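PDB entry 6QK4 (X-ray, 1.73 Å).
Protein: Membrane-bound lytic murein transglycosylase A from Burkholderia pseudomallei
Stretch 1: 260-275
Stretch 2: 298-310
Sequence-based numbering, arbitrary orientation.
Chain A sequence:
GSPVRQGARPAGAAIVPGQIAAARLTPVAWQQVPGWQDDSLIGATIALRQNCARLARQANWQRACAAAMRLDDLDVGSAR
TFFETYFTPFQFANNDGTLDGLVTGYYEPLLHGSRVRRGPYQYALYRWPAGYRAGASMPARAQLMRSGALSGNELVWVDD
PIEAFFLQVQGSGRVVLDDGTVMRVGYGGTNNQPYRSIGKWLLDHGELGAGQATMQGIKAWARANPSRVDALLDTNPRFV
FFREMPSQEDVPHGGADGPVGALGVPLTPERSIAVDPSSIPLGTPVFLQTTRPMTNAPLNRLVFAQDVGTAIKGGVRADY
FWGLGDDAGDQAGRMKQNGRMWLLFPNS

Stretch 1 (260-275) VGALGVPLTPERSIAV
Stretch 2 298-310: PLNRLVFAQDVGT

Residues 272–274 of the first stretch form a short strand beside the long strand of the second, which runs from about Pro-298 to Asp-307. The two run parallel, though their axes cross at −49° with a closest approach of 4.6 Å. Ser-272 pairs with Phe-304 (CA–CA 4.9 Å), Ile-273 with Ala-305, and Ala-274 with Asp-307 (CA–CA 4.1 Å); the one-residue shift between the last two pairs is a beta bulge. Phe-304 N donates to Arg-271 O (2.9 Å), Ile-273 N to Phe-304 O (2.9 Å), and Val-275 N to Asp-307 O (3.0 Å). At the bulge Ile-273 O receives Gln-306 N at 3.0 Å and, weakly, Asp-307 N at 3.3 Å. Gln-306, with phi/psi of −131/12, leaves extended geometry and supplies the extra residue, whereas Ile-273 (−125/149) and Asp-307 (−156/169) remain extended.

Before its strand, the first stretch makes a type I turn from Gly-261 to Gly-264, closed by Gly-264 N to Gly-261 O at 2.9 Å. Gly-264 has a positive phi (93/9), where a CB would jam against the preceding carbonyl; at Gly-261 a CB would fall 2.8 Å from Gln-306 O. The turn docks through Ala-262 N, which donates to Asp-307 OD1 (3.0 Å), and through a weak bond from Leu-263 N to Gln-306 O (3.4 Å). Water 1 reinforces it, donating to Val-265 O (2.7 Å) and Gln-306 O (2.8 Å).

The CA-to-CB bond of Gln-306 (chi1 m, chi2 t) points toward the first stretch. Its OE1 accepts from Ser-272 OG (2.7 Å), while OG accepts from Thr-268 N (2.9 Å), so the small serine, chi1 m, links loop to glutamine. Water 2 donates to Gln-306 OE1 and Pro-266 O, both at 2.8 Å. The aliphatic part of the glutamine suits apolar neighbours: its CG lies 3.7 Å from Leu-263 CD2 (leucine t, p), and its CB 4.0 Å from Leu-267 CD2 (leucine m, t).

Arg-271 (m, m, t) is buried, with its CA–CB bond sideways. Its length lets NH1 donate to Leu-302 O (2.7 Å), near the guanidinium plane. One face lies flat on the guanidinium of Arg-301, centres 3.6 Å apart and planes at 18°. Arg-271 NH2 and Arg-301 NH1, 3.0 Å apart, are both donors and do not bond; the like charges lie close together, and the nitrogens of the Arg-271 guanidinium are also hydrogen-bonded elsewhere in the structure. Arg-301 has chi1 near −103°, between wells, followed by m and t; its NE bonds weakly to Glu-270 O (3.1 Å), and Glu-270 OE1 adds opposite charge 4.2 Å from NE.

Ile-273 (p, t) and Ala-305 share one sheet face. Ile-273 CD1 packs on Val-303 CG2 at 3.7 Å, and Val-275 CG2 meets Ala-305 CB at 3.8 Å, branched chains filling buried space beside a small alanine. On the other face, Ala-274 CB is 3.8 Å from Asp-307 CB, close packing that its single methyl permits. The contact buries 1071 Å² between the two stretches, both sides summed.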

# COMPACT_ATOMS: atom_id res chain seq x y z
N VAL A 260 -4.72 -2.73 9.48
CA VAL A 260 -6.13 -2.32 9.53
C VAL A 260 -6.25 -0.95 8.89
O VAL A 260 -5.48 -0.04 9.22
CB VAL A 260 -6.67 -2.28 10.97
CG1 VAL A 260 -8.07 -1.69 11.02
CG2 VAL A 260 -6.74 -3.68 11.53
N GLY A 261 -7.21 -0.81 7.99
CA GLY A 261 -7.46 0.43 7.29
C GLY A 261 -8.63 1.20 7.88
O GLY A 261 -9.14 0.89 8.96
N ALA A 262 -9.11 2.18 7.11
CA ALA A 262 -10.11 3.11 7.63
C ALA A 262 -11.48 2.45 7.81
O ALA A 262 -12.32 2.92 8.60
CB ALA A 262 -10.25 4.30 6.68
N LEU A 263 -11.74 1.38 7.06
CA LEU A 263 -12.97 0.64 7.24
C LEU A 263 -12.95 -0.17 8.55
O LEU A 263 -14.01 -0.55 9.06
CB LEU A 263 -13.22 -0.25 5.99
CG LEU A 263 -14.48 -1.18 6.05
CD1 LEU A 263 -15.83 -0.40 6.17
CD2 LEU A 263 -14.55 -2.08 4.77
N GLY A 264 -11.81 -0.32 9.18
CA GLY A 264 -11.72 -1.06 10.41
C GLY A 264 -11.39 -2.51 10.26
O GLY A 264 -11.43 -3.23 11.27
N VAL A 265 -11.02 -2.96 9.05
CA VAL A 265 -10.75 -4.37 8.81
C VAL A 265 -9.35 -4.49 8.24
O VAL A 265 -8.88 -3.57 7.56
CB VAL A 265 -11.81 -5.01 7.88
CG1 VAL A 265 -13.15 -4.91 8.55
CG2 VAL A 265 -11.85 -4.34 6.50
N PRO A 266 -8.70 -5.62 8.43
CA PRO A 266 -7.38 -5.85 7.79
C PRO A 266 -7.50 -5.77 6.27
O PRO A 266 -8.41 -6.35 5.67
CB PRO A 266 -7.03 -7.28 8.22
CG PRO A 266 -7.87 -7.58 9.41
CD PRO A 266 -9.15 -6.76 9.26
N LEU A 267 -6.58 -5.05 5.66
CA LEU A 267 -6.51 -4.98 4.18
C LEU A 267 -6.02 -6.29 3.57
O LEU A 267 -5.16 -6.98 4.12
CB LEU A 267 -5.57 -3.84 3.77
CG LEU A 267 -5.90 -2.47 4.37
CD1 LEU A 267 -4.90 -1.40 3.97
CD2 LEU A 267 -7.27 -2.09 3.87
N THR A 268 -6.53 -6.61 2.35
CA THR A 268 -6.10 -7.82 1.65
C THR A 268 -5.19 -7.45 0.49
O THR A 268 -5.57 -6.62 -0.36
CB THR A 268 -7.34 -8.55 1.12
OG1 THR A 268 -8.17 -8.87 2.23
CG2 THR A 268 -6.93 -9.88 0.40
N PRO A 269 -3.98 -7.99 0.40
CA PRO A 269 -3.09 -7.63 -0.72
C PRO A 269 -3.76 -7.81 -2.07
O PRO A 269 -4.35 -8.84 -2.34
CB PRO A 269 -1.90 -8.60 -0.56
CG PRO A 269 -1.82 -8.84 1.01
CD PRO A 269 -3.36 -8.91 1.37
N GLU A 270 -3.60 -6.81 -2.94
CA GLU A 270 -4.20 -6.78 -4.29
C GLU A 270 -5.71 -6.96 -4.33
O GLU A 270 -6.27 -7.23 -5.42
CB GLU A 270 -3.52 -7.79 -5.20
CG GLU A 270 -2.02 -7.47 -5.30
CD GLU A 270 -1.40 -8.02 -6.63
OE1 GLU A 270 -1.86 -7.65 -7.76
OE2 GLU A 270 -0.46 -8.83 -6.49
N ARG A 271 -6.42 -6.72 -3.20
CA ARG A 271 -7.87 -6.78 -3.23
C ARG A 271 -8.48 -5.63 -2.46
O ARG A 271 -9.70 -5.63 -2.27
CB ARG A 271 -8.42 -8.09 -2.65
CG ARG A 271 -8.07 -9.36 -3.49
CD ARG A 271 -8.89 -9.32 -4.80
NE ARG A 271 -8.42 -10.42 -5.65
CZ ARG A 271 -8.81 -10.56 -6.92
NH1 ARG A 271 -9.69 -9.68 -7.40
NH2 ARG A 271 -8.27 -11.56 -7.70
N SER A 272 -7.66 -4.70 -1.93
CA SER A 272 -8.15 -3.55 -1.19
C SER A 272 -7.60 -2.31 -1.83
O SER A 272 -6.43 -2.29 -2.25
CB SER A 272 -7.66 -3.55 0.28
OG SER A 272 -8.22 -4.60 1.03
N ILE A 273 -8.42 -1.27 -1.96
CA ILE A 273 -7.93 0.03 -2.42
C ILE A 273 -8.31 1.11 -1.40
O ILE A 273 -9.30 1.02 -0.67
CB ILE A 273 -8.48 0.43 -3.79
CG1 ILE A 273 -10.03 0.36 -3.84
CG2 ILE A 273 -7.71 -0.38 -4.93
CD1 ILE A 273 -10.58 1.02 -5.15
N ALA A 274 -7.44 2.13 -1.32
CA ALA A 274 -7.80 3.38 -0.70
C ALA A 274 -8.44 4.31 -1.73
O ALA A 274 -8.00 4.37 -2.90
CB ALA A 274 -6.54 4.04 -0.09
N VAL A 275 -9.52 5.00 -1.30
CA VAL A 275 -10.32 5.87 -2.17
C VAL A 275 -10.55 7.23 -1.50
O VAL A 275 -10.29 7.43 -0.32
CB VAL A 275 -11.68 5.26 -2.54
CG1 VAL A 275 -11.46 4.01 -3.31
CG2 VAL A 275 -12.49 4.97 -1.22
N PRO A 298 -1.71 -5.41 -18.75
CA PRO A 298 -3.03 -5.16 -18.15
C PRO A 298 -3.19 -5.78 -16.77
O PRO A 298 -2.78 -6.93 -16.53
CB PRO A 298 -4.02 -5.79 -19.11
CG PRO A 298 -3.24 -5.76 -20.46
CD PRO A 298 -1.81 -5.92 -20.14
N LEU A 299 -3.90 -5.04 -15.91
CA LEU A 299 -4.20 -5.44 -14.53
C LEU A 299 -5.69 -5.17 -14.33
O LEU A 299 -6.11 -4.01 -14.29
CB LEU A 299 -3.34 -4.66 -13.53
CG LEU A 299 -3.65 -4.98 -12.05
CD1 LEU A 299 -3.45 -6.44 -11.79
CD2 LEU A 299 -2.55 -4.18 -11.31
N ASN A 300 -6.49 -6.23 -14.36
CA ASN A 300 -7.94 -6.13 -14.20
C ASN A 300 -8.33 -6.82 -12.91
O ASN A 300 -8.10 -8.02 -12.76
CB ASN A 300 -8.64 -6.82 -15.39
CG ASN A 300 -8.54 -5.97 -16.66
OD1 ASN A 300 -9.30 -5.03 -16.85
ND2 ASN A 300 -7.63 -6.35 -17.55
N ARG A 301 -8.87 -6.07 -11.93
CA ARG A 301 -8.90 -6.64 -10.57
C ARG A 301 -10.17 -6.17 -9.87
O ARG A 301 -10.42 -4.95 -9.83
CB ARG A 301 -7.71 -6.14 -9.69
CG ARG A 301 -6.49 -7.06 -9.43
CD ARG A 301 -6.85 -8.11 -8.52
NE ARG A 301 -5.82 -8.95 -7.92
CZ ARG A 301 -5.51 -10.18 -8.33
NH1 ARG A 301 -5.99 -10.67 -9.47
NH2 ARG A 301 -4.66 -10.90 -7.61
N LEU A 302 -10.94 -7.10 -9.30
CA LEU A 302 -12.02 -6.74 -8.38
C LEU A 302 -11.40 -6.46 -7.03
O LEU A 302 -10.72 -7.32 -6.46
CB LEU A 302 -13.04 -7.87 -8.28
CG LEU A 302 -14.23 -7.57 -7.32
CD1 LEU A 302 -15.10 -6.38 -7.74
CD2 LEU A 302 -15.05 -8.83 -7.20
N VAL A 303 -11.62 -5.25 -6.53
CA VAL A 303 -11.06 -4.80 -5.26
C VAL A 303 -12.21 -4.21 -4.42
O VAL A 303 -13.37 -4.04 -4.88
CB VAL A 303 -9.95 -3.75 -5.47
CG1 VAL A 303 -8.82 -4.36 -6.39
CG2 VAL A 303 -10.50 -2.51 -6.20
N PHE A 304 -11.87 -3.88 -3.17
CA PHE A 304 -12.89 -3.31 -2.26
C PHE A 304 -12.36 -2.02 -1.67
O PHE A 304 -11.19 -1.96 -1.28
CB PHE A 304 -13.23 -4.29 -1.13
CG PHE A 304 -13.98 -5.51 -1.62
CD1 PHE A 304 -13.28 -6.56 -2.16
CD2 PHE A 304 -15.38 -5.59 -1.47
CE1 PHE A 304 -13.99 -7.69 -2.62
CE2 PHE A 304 -16.10 -6.71 -1.92
CZ PHE A 304 -15.36 -7.75 -2.53
N ALA A 305 -13.20 -0.98 -1.64
CA ALA A 305 -12.79 0.31 -1.05
C ALA A 305 -12.78 0.19 0.47
O ALA A 305 -13.83 0.18 1.11
CB ALA A 305 -13.76 1.40 -1.53
N GLN A 306 -11.57 0.04 1.05
CA GLN A 306 -11.46 -0.32 2.45
C GLN A 306 -10.48 0.59 3.13
O GLN A 306 -10.12 0.32 4.29
CB GLN A 306 -11.05 -1.79 2.64
CG GLN A 306 -12.15 -2.76 1.99
CD GLN A 306 -11.84 -4.25 2.18
OE1 GLN A 306 -10.68 -4.69 2.06
NE2 GLN A 306 -12.91 -5.04 2.30
N ASP A 307 -10.08 1.68 2.48
CA ASP A 307 -9.10 2.56 3.13
C ASP A 307 -9.26 3.95 2.52
O ASP A 307 -9.94 4.13 1.52
CB ASP A 307 -7.65 2.01 2.97
CG ASP A 307 -6.69 2.46 4.13
OD1 ASP A 307 -7.12 3.20 5.06
OD2 ASP A 307 -5.48 2.07 4.06
N VAL A 308 -8.62 4.94 3.15
CA VAL A 308 -8.55 6.29 2.61
C VAL A 308 -7.10 6.76 2.75
O VAL A 308 -6.29 6.11 3.43
CB VAL A 308 -9.50 7.27 3.36
CG1 VAL A 308 -10.96 6.73 3.39
CG2 VAL A 308 -9.00 7.53 4.75
N GLY A 309 -6.77 7.89 2.14
CA GLY A 309 -5.43 8.43 2.27
C GLY A 309 -5.38 9.92 2.01
O GLY A 309 -6.17 10.46 1.23
N THR A 310 -4.40 10.59 2.66
CA THR A 310 -4.41 12.04 2.54
C THR A 310 -4.09 12.50 1.11
O THR A 310 -4.58 13.56 0.70
CB THR A 310 -3.41 12.63 3.54
OG1 THR A 310 -2.13 12.10 3.24
CG2 THR A 310 -3.74 12.19 4.91
O HOH W 1 -10.01 -1.32 6.58
O HOH W 2 -9.71 -7.01 3.29
O HOH W 3 -8.81 9.37 0.72